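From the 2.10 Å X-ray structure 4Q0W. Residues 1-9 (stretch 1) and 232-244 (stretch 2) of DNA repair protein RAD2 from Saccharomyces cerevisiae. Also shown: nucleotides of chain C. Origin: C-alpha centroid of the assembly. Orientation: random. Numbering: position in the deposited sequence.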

ATOM      1  N   GLY A   1     -11.715 -16.658  -7.326  1.00 29.46           N
ATOM      2  CA  GLY A   1     -10.354 -16.479  -7.795  1.00 22.12           C
ATOM      3  C   GLY A   1      -9.322 -16.550  -6.689  1.00 24.06           C
ATOM      4  O   GLY A   1      -9.658 -16.589  -5.501  1.00 20.17           O
ATOM      5  N   VAL A   2      -8.056 -16.575  -7.084  1.00 19.74           N
ATOM      6  CA  VAL A   2      -6.972 -16.516  -6.127  1.00 17.28           C
ATOM      7  C   VAL A   2      -6.492 -15.068  -6.019  1.00 20.69           C
ATOM      8  O   VAL A   2      -6.163 -14.429  -7.032  1.00 18.12           O
ATOM      9  CB  VAL A   2      -5.817 -17.420  -6.552  1.00 18.92           C
ATOM     10  CG1 VAL A   2      -4.634 -17.246  -5.621  1.00 15.04           C
ATOM     11  CG2 VAL A   2      -6.273 -18.876  -6.583  1.00 21.76           C
ATOM     12  N   HIS A   3      -6.436 -14.554  -4.796  1.00 15.42           N
ATOM     13  CA  HIS A   3      -6.090 -13.146  -4.593  1.00 22.60           C
ATOM     14  C   HIS A   3      -4.709 -12.791  -5.159  1.00 23.03           C
ATOM     15  O   HIS A   3      -3.727 -13.479  -4.864  1.00 19.24           O
ATOM     16  CB  HIS A   3      -6.141 -12.795  -3.108  1.00 24.86           C
ATOM     17  CG  HIS A   3      -6.165 -11.322  -2.845  1.00 37.06           C
ATOM     18  ND1 HIS A   3      -5.154 -10.666  -2.174  1.00 46.34           N
ATOM     19  CD2 HIS A   3      -7.069 -10.373  -3.185  1.00 41.93           C
ATOM     20  CE1 HIS A   3      -5.441  -9.379  -2.099  1.00 44.96           C
ATOM     21  NE2 HIS A   3      -6.596  -9.174  -2.708  1.00 46.82           N
ATOM     22  N   SER A   4      -4.648 -11.728  -5.970  1.00 17.98           N
ATOM     23  CA  SER A   4      -3.399 -11.245  -6.578  1.00 19.56           C
ATOM     24  C   SER A   4      -2.843 -12.160  -7.663  1.00 19.73           C
ATOM     25  O   SER A   4      -1.760 -11.901  -8.209  1.00 21.25           O
ATOM     26  CB  SER A   4      -2.289 -11.013  -5.529  1.00 18.56           C
ATOM     27  OG  SER A   4      -2.705 -10.137  -4.508  1.00 27.92           O
ATOM     28  N   PHE A   5      -3.547 -13.235  -7.976  1.00 14.97           N
ATOM     29  CA  PHE A   5      -2.996 -14.182  -8.925  1.00 21.51           C
ATOM     30  C   PHE A   5      -2.777 -13.594 -10.323  1.00 26.50           C
ATOM     31  O   PHE A   5      -1.809 -13.946 -11.003  1.00 24.44           O
ATOM     32  CB  PHE A   5      -3.838 -15.447  -9.030  1.00 17.64           C
ATOM     33  CG  PHE A   5      -3.192 -16.493  -9.872  1.00 24.95           C
ATOM     34  CD1 PHE A   5      -2.064 -17.162  -9.410  1.00 38.33           C
ATOM     35  CD2 PHE A   5      -3.653 -16.759 -11.150  1.00 26.81           C
ATOM     36  CE1 PHE A   5      -1.430 -18.110 -10.203  1.00 36.20           C
ATOM     37  CE2 PHE A   5      -3.030 -17.712 -11.945  1.00 28.70           C
ATOM     38  CZ  PHE A   5      -1.921 -18.388 -11.467  1.00 29.23           C
ATOM     39  N   TRP A   6      -3.675 -12.714 -10.757  1.00 20.08           N
ATOM     40  CA  TRP A   6      -3.531 -12.112 -12.077  1.00 25.40           C
ATOM     41  C   TRP A   6      -2.306 -11.204 -12.121  1.00 21.42           C
ATOM     42  O   TRP A   6      -1.705 -11.031 -13.176  1.00 24.44           O
ATOM     43  CB  TRP A   6      -4.801 -11.365 -12.491  1.00 19.01           C
ATOM     44  CG  TRP A   6      -5.931 -12.297 -12.840  1.00 22.50           C
ATOM     45  CD1 TRP A   6      -7.122 -12.440 -12.173  1.00 19.45           C
ATOM     46  CD2 TRP A   6      -5.968 -13.232 -13.927  1.00 16.26           C
ATOM     47  NE1 TRP A   6      -7.892 -13.398 -12.783  1.00 23.33           N
ATOM     48  CE2 TRP A   6      -7.212 -13.899 -13.865  1.00 20.55           C
ATOM     49  CE3 TRP A   6      -5.072 -13.569 -14.952  1.00 20.44           C
ATOM     50  CZ2 TRP A   6      -7.586 -14.878 -14.791  1.00 20.21           C
ATOM     51  CZ3 TRP A   6      -5.439 -14.538 -15.867  1.00 19.50           C
ATOM     52  CH2 TRP A   6      -6.689 -15.183 -15.784  1.00 23.64           C
ATOM     53  N   ASP A   7      -1.925 -10.647 -10.971  1.00 22.29           N
ATOM     54  CA  ASP A   7      -0.690  -9.870 -10.877  1.00 26.91           C
ATOM     55  C   ASP A   7       0.514 -10.759 -11.160  1.00 30.23           C
ATOM     56  O   ASP A   7       1.504 -10.323 -11.753  1.00 29.87           O
ATOM     57  CB  ASP A   7      -0.529  -9.252  -9.491  1.00 30.10           C
ATOM     58  CG  ASP A   7      -1.569  -8.190  -9.199  1.00 38.57           C
ATOM     59  OD1 ASP A   7      -2.123  -7.612 -10.160  1.00 40.59           O
ATOM     60  OD2 ASP A   7      -1.821  -7.931  -8.005  1.00 45.55           O
ATOM     61  N   ILE A   8       0.421 -12.014 -10.734  1.00 20.38           N
ATOM     62  CA  ILE A   8       1.506 -12.962 -10.949  1.00 24.42           C
ATOM     63  C   ILE A   8       1.489 -13.512 -12.382  1.00 23.81           C
ATOM     64  O   ILE A   8       2.538 -13.658 -13.001  1.00 21.15           O
ATOM     65  CB  ILE A   8       1.455 -14.112  -9.913  1.00 20.29           C
ATOM     66  CG1 ILE A   8       1.736 -13.561  -8.508  1.00 22.05           C
ATOM     67  CG2 ILE A   8       2.457 -15.193 -10.262  1.00 19.09           C
ATOM     68  CD1 ILE A   8       1.313 -14.502  -7.377  1.00 18.86           C
ATOM     69  N   ALA A   9       0.304 -13.803 -12.914  1.00 19.90           N
ATOM     70  CA  ALA A   9       0.212 -14.407 -14.251  1.00 22.17           C
ATOM     71  C   ALA A   9       0.260 -13.379 -15.392  1.00 17.00           C
ATOM     72  O   ALA A   9       0.603 -13.721 -16.532  1.00 15.38           O
ATOM     73  CB  ALA A   9      -1.035 -15.284 -14.363  1.00 18.81           C
ATOM     74  N   ASN A 232       1.811 -26.117  -7.599  1.00 14.85           N
ATOM     75  CA  ASN A 232       2.341 -24.838  -7.140  1.00 16.79           C
ATOM     76  C   ASN A 232       1.243 -23.782  -6.988  1.00 18.48           C
ATOM     77  O   ASN A 232       1.217 -23.037  -6.000  1.00 16.10           O
ATOM     78  CB  ASN A 232       3.363 -24.266  -8.123  1.00 21.54           C
ATOM     79  CG  ASN A 232       4.678 -25.046  -8.167  1.00 32.64           C
ATOM     80  OD1 ASN A 232       5.343 -25.049  -9.202  1.00 27.25           O
ATOM     81  ND2 ASN A 232       5.066 -25.683  -7.054  1.00 22.12           N
ATOM     82  N   MET A 233       0.376 -23.686  -7.998  1.00 14.55           N
ATOM     83  CA  MET A 233      -0.718 -22.712  -7.990  1.00 17.18           C
ATOM     84  C   MET A 233      -1.689 -23.004  -6.850  1.00 15.01           C
ATOM     85  O   MET A 233      -2.181 -22.092  -6.181  1.00 18.73           O
ATOM     86  CB  MET A 233      -1.457 -22.719  -9.335  1.00 16.04           C
ATOM     87  CG  MET A 233      -0.620 -22.145 -10.490  1.00 21.55           C
ATOM     88  SD  MET A 233      -1.528 -22.013 -12.055  1.00 22.88           S
ATOM     89  CE  MET A 233      -1.693 -23.735 -12.482  1.00 21.91           C
ATOM     90  N   ILE A 234      -1.962 -24.283  -6.626  1.00 14.19           N
ATOM     91  CA  ILE A 234      -2.867 -24.656  -5.552  1.00 14.08           C
ATOM     92  C   ILE A 234      -2.217 -24.290  -4.200  1.00 20.70           C
ATOM     93  O   ILE A 234      -2.905 -23.899  -3.261  1.00 14.31           O
ATOM     94  CB  ILE A 234      -3.230 -26.151  -5.630  1.00 17.33           C
ATOM     95  CG1 ILE A 234      -4.013 -26.439  -6.908  1.00 18.61           C
ATOM     96  CG2 ILE A 234      -4.027 -26.595  -4.398  1.00 17.97           C
ATOM     97  CD1 ILE A 234      -4.361 -27.919  -7.111  1.00 22.81           C
ATOM     98  N   GLU A 235      -0.891 -24.375  -4.109  1.00 15.01           N
ATOM     99  CA  GLU A 235      -0.225 -24.044  -2.847  1.00 18.36           C
ATOM    100  C   GLU A 235      -0.088 -22.536  -2.673  1.00 17.23           C
ATOM    101  O   GLU A 235      -0.166 -22.030  -1.553  1.00 17.25           O
ATOM    102  CB  GLU A 235       1.134 -24.750  -2.729  1.00 18.51           C
ATOM    103  CG  GLU A 235       1.024 -26.289  -2.628  1.00 20.60           C
ATOM    104  CD  GLU A 235       2.209 -26.915  -1.878  1.00 26.81           C
ATOM    105  OE1 GLU A 235       3.329 -26.354  -1.935  1.00 18.71           O
ATOM    106  OE2 GLU A 235       2.018 -27.962  -1.220  1.00 24.12           O
ATOM    107  N   LEU A 236       0.117 -21.816  -3.777  1.00 17.00           N
ATOM    108  CA  LEU A 236       0.015 -20.350  -3.750  1.00 15.32           C
ATOM    109  C   LEU A 236      -1.342 -19.877  -3.205  1.00 15.44           C
ATOM    110  O   LEU A 236      -1.418 -18.903  -2.442  1.00 16.30           O
ATOM    111  CB  LEU A 236       0.218 -19.770  -5.150  1.00 14.67           C
ATOM    112  CG  LEU A 236       1.619 -19.603  -5.714  1.00 19.38           C
ATOM    113  CD1 LEU A 236       1.528 -19.110  -7.183  1.00 14.32           C
ATOM    114  CD2 LEU A 236       2.441 -18.620  -4.846  1.00 18.17           C
ATOM    115  N   ALA A 237      -2.417 -20.560  -3.591  1.00 15.08           N
ATOM    116  CA  ALA A 237      -3.746 -20.186  -3.105  1.00 17.08           C
ATOM    117  C   ALA A 237      -3.752 -20.184  -1.572  1.00 17.03           C
ATOM    118  O   ALA A 237      -4.356 -19.313  -0.932  1.00 16.45           O
ATOM    119  CB  ALA A 237      -4.795 -21.129  -3.650  1.00 15.05           C
ATOM    120  N   GLN A 238      -3.045 -21.144  -0.982  1.00 16.06           N
ATOM    121  CA  GLN A 238      -3.013 -21.260   0.476  1.00 16.42           C
ATOM    122  C   GLN A 238      -2.132 -20.225   1.166  1.00 16.03           C
ATOM    123  O   GLN A 238      -2.091 -20.152   2.399  1.00 17.14           O
ATOM    124  CB  GLN A 238      -2.610 -22.680   0.876  1.00 14.30           C
ATOM    125  CG  GLN A 238      -3.689 -23.682   0.500  1.00 18.79           C
ATOM    126  CD  GLN A 238      -3.202 -25.101   0.538  1.00 20.71           C
ATOM    127  OE1 GLN A 238      -3.076 -25.697   1.609  1.00 19.81           O
ATOM    128  NE2 GLN A 238      -2.917 -25.659  -0.635  1.00 17.37           N
ATOM    129  N   LEU A 239      -1.417 -19.426   0.382  1.00 13.70           N
ATOM    130  CA  LEU A 239      -0.692 -18.296   0.956  1.00 14.95           C
ATOM    131  C   LEU A 239      -1.486 -17.007   0.711  1.00 14.66           C
ATOM    132  O   LEU A 239      -1.693 -16.191   1.623  1.00 13.25           O
ATOM    133  CB  LEU A 239       0.708 -18.184   0.339  1.00 12.53           C
ATOM    134  CG  LEU A 239       1.608 -19.393   0.582  1.00 17.65           C
ATOM    135  CD1 LEU A 239       2.904 -19.267  -0.212  1.00 15.38           C
ATOM    136  CD2 LEU A 239       1.879 -19.596   2.077  1.00 10.14           C
ATOM    137  N   LEU A 240      -1.928 -16.853  -0.533  1.00 14.63           N
ATOM    138  CA  LEU A 240      -2.583 -15.642  -1.014  1.00 16.15           C
ATOM    139  C   LEU A 240      -4.041 -15.559  -0.570  1.00 15.90           C
ATOM    140  O   LEU A 240      -4.566 -14.461  -0.345  1.00 14.76           O
ATOM    141  CB  LEU A 240      -2.524 -15.603  -2.545  1.00 12.69           C
ATOM    142  CG  LEU A 240      -1.118 -15.450  -3.127  1.00 17.97           C
ATOM    143  CD1 LEU A 240      -1.122 -15.677  -4.632  1.00 14.45           C
ATOM    144  CD2 LEU A 240      -0.623 -14.051  -2.786  1.00 16.80           C
ATOM    145  N   GLY A 241      -4.686 -16.718  -0.450  1.00 13.27           N
ATOM    146  CA  GLY A 241      -6.115 -16.769  -0.181  1.00 17.80           C
ATOM    147  C   GLY A 241      -6.929 -16.956  -1.456  1.00 19.36           C
ATOM    148  O   GLY A 241      -6.549 -16.459  -2.524  1.00 16.82           O
ATOM    149  N   SER A 242      -8.054 -17.668  -1.345  1.00 16.10           N
ATOM    150  CA  SER A 242      -8.983 -17.837  -2.456  1.00 17.53           C
ATOM    151  C   SER A 242     -10.328 -18.180  -1.847  1.00 21.58           C
ATOM    152  O   SER A 242     -10.508 -18.057  -0.635  1.00 16.63           O
ATOM    153  CB  SER A 242      -8.551 -18.983  -3.366  1.00 14.27           C
ATOM    154  OG  SER A 242      -8.708 -20.239  -2.700  1.00 18.15           O
ATOM    155  N   ASP A 243     -11.259 -18.641  -2.674  1.00 13.57           N
ATOM    156  CA  ASP A 243     -12.552 -19.104  -2.166  1.00 23.93           C
ATOM    157  C   ASP A 243     -12.420 -20.326  -1.257  1.00 25.14           C
ATOM    158  O   ASP A 243     -13.357 -20.648  -0.523  1.00 20.84           O
ATOM    159  CB  ASP A 243     -13.487 -19.480  -3.317  1.00 25.21           C
ATOM    160  CG  ASP A 243     -14.097 -18.274  -3.999  1.00 37.39           C
ATOM    161  OD1 ASP A 243     -14.077 -17.177  -3.393  1.00 33.92           O
ATOM    162  OD2 ASP A 243     -14.608 -18.439  -5.138  1.00 36.05           O
ATOM    163  N   TYR A 244     -11.281 -21.017  -1.319  1.00 17.18           N
ATOM    164  CA  TYR A 244     -11.146 -22.301  -0.609  1.00 19.02           C
ATOM    165  C   TYR A 244     -10.219 -22.261   0.597  1.00 19.26           C
ATOM    166  O   TYR A 244     -10.028 -23.285   1.274  1.00 16.20           O
ATOM    167  CB  TYR A 244     -10.628 -23.392  -1.548  1.00 19.16           C
ATOM    168  CG  TYR A 244     -11.639 -23.933  -2.532  1.00 24.01           C
ATOM    169  CD1 TYR A 244     -12.989 -23.678  -2.391  1.00 26.74           C
ATOM    170  CD2 TYR A 244     -11.232 -24.729  -3.593  1.00 27.39           C
ATOM    171  CE1 TYR A 244     -13.914 -24.180  -3.300  1.00 23.48           C
ATOM    172  CE2 TYR A 244     -12.140 -25.234  -4.496  1.00 32.28           C
ATOM    173  CZ  TYR A 244     -13.481 -24.955  -4.342  1.00 28.85           C
ATOM    174  OH  TYR A 244     -14.383 -25.465  -5.248  1.00 31.90           O
TER
ATOM    175  P    DA C   5     -10.450 -12.822  -9.625  1.00 35.24           P
ATOM    176  OP1  DA C   5      -9.740 -13.819 -10.484  1.00 25.11           O
ATOM    177  OP2  DA C   5     -10.171 -12.764  -8.161  1.00 29.29           O
ATOM    178  O5'  DA C   5     -10.240 -11.328 -10.181  1.00 32.65           O
ATOM    179  C5'  DA C   5     -10.639 -11.025 -11.535  1.00 32.20           C
ATOM    180  C4'  DA C   5     -10.276  -9.602 -11.910  1.00 31.49           C
ATOM    181  O4'  DA C   5     -11.165  -8.682 -11.230  1.00 27.49           O
ATOM    182  C3'  DA C   5      -8.854  -9.165 -11.561  1.00 33.83           C
ATOM    183  O3'  DA C   5      -8.331  -8.471 -12.690  1.00 36.03           O
ATOM    184  C2'  DA C   5      -9.034  -8.256 -10.336  1.00 31.77           C
ATOM    185  C1'  DA C   5     -10.425  -7.668 -10.576  1.00 35.43           C
ATOM    186  N9   DA C   5     -11.218  -7.326  -9.392  1.00 35.57           N
ATOM    187  C8   DA C   5     -11.476  -8.118  -8.298  1.00 28.64           C
ATOM    188  N7   DA C   5     -12.253  -7.541  -7.406  1.00 34.06           N
ATOM    189  C5   DA C   5     -12.535  -6.291  -7.957  1.00 28.90           C
ATOM    190  C6   DA C   5     -13.304  -5.198  -7.499  1.00 31.17           C
ATOM    191  N6   DA C   5     -13.965  -5.203  -6.331  1.00 31.16           N
ATOM    192  N1   DA C   5     -13.372  -4.102  -8.294  1.00 32.31           N
ATOM    193  C2   DA C   5     -12.719  -4.105  -9.462  1.00 28.00           C
ATOM    194  N3   DA C   5     -11.962  -5.070  -9.994  1.00 31.91           N
ATOM    195  C4   DA C   5     -11.908  -6.145  -9.182  1.00 32.86           C
HETATM  196  O   HOH W   1      -3.754 -12.236   0.216  1.00 21.74           O

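One direct hydrogen bond joins the two stretches, and it is made by backbone alone: H3 N donates to G241 O at 3.0 Å, with an N-H...O angle of 165°, close to linear. The acceptor lies just past the end of helix 232-240. G241 still gives its own N to A237 O (2.7 Å), yet its phi/psi of 97/147 leaves the helix and turns the carbonyl toward the N-terminal segment. At those angles a CB would jam against the carbonyl O of L240, so the backbone itself calls for glycine.

Around this bond the extended N-terminus runs close to the chain leaving the helix, with V2 CA 4.4 Å from S242 CA. A weaker polar contact lies next to it, G1 O meeting S242 CA at 3.4 Å in CA-H...O geometry. The terminal amine of G1 also sits 4.0 Å, N to OD2, from the carboxylate of D243, a favourable pairing of charge but too long for a salt bridge. A water adds a second link: it donates to L240 O at a short 2.4 Å and hydrogen-bonds H3 ND1 at 3.2 Å, so the imidazole reaches the helix end through solvent.

The chain reverses through H3 and S4 in a type II turn from V2 to F5, closed by F5 N to V2 O at 3.0 Å. The turn leads straight into helix 5-9, whose N-to-C direction makes an angle of 136° with that of 232-240, nearer antiparallel than parallel. The axes come no closer than 12.4 Å, and side chains occupy the space between them.

L240 is the main filler, giving up the largest area in the contact, 82 Å². L240 CB lies 3.4 Å from H3 O, while L240 CD1 packs 4.0 Å from V2 CG1 and 3.9 Å from I8 CD1, tying the extended segment and the short helix to one leucine. V2 also reaches back along the long helix, its CG2 4.0 Å from A237 CB; beside this small side chain V2 CG1 comes within 4.0 Å of A237 CA.

Farther out, F5 takes chi1 t and its ring end comes nearer the long helix than its CB direction suggests. F5 CZ touches M233 SD at 3.7 Å, an oblique sulfur-aromatic approach, and F5 CE1 lies 4.3 Å from L236 CD1, which sits at the ring edge. M233, L236, A237 and L240 thus recur at helical spacing: backbone pairing at the helix exit, apolar packing along the helix.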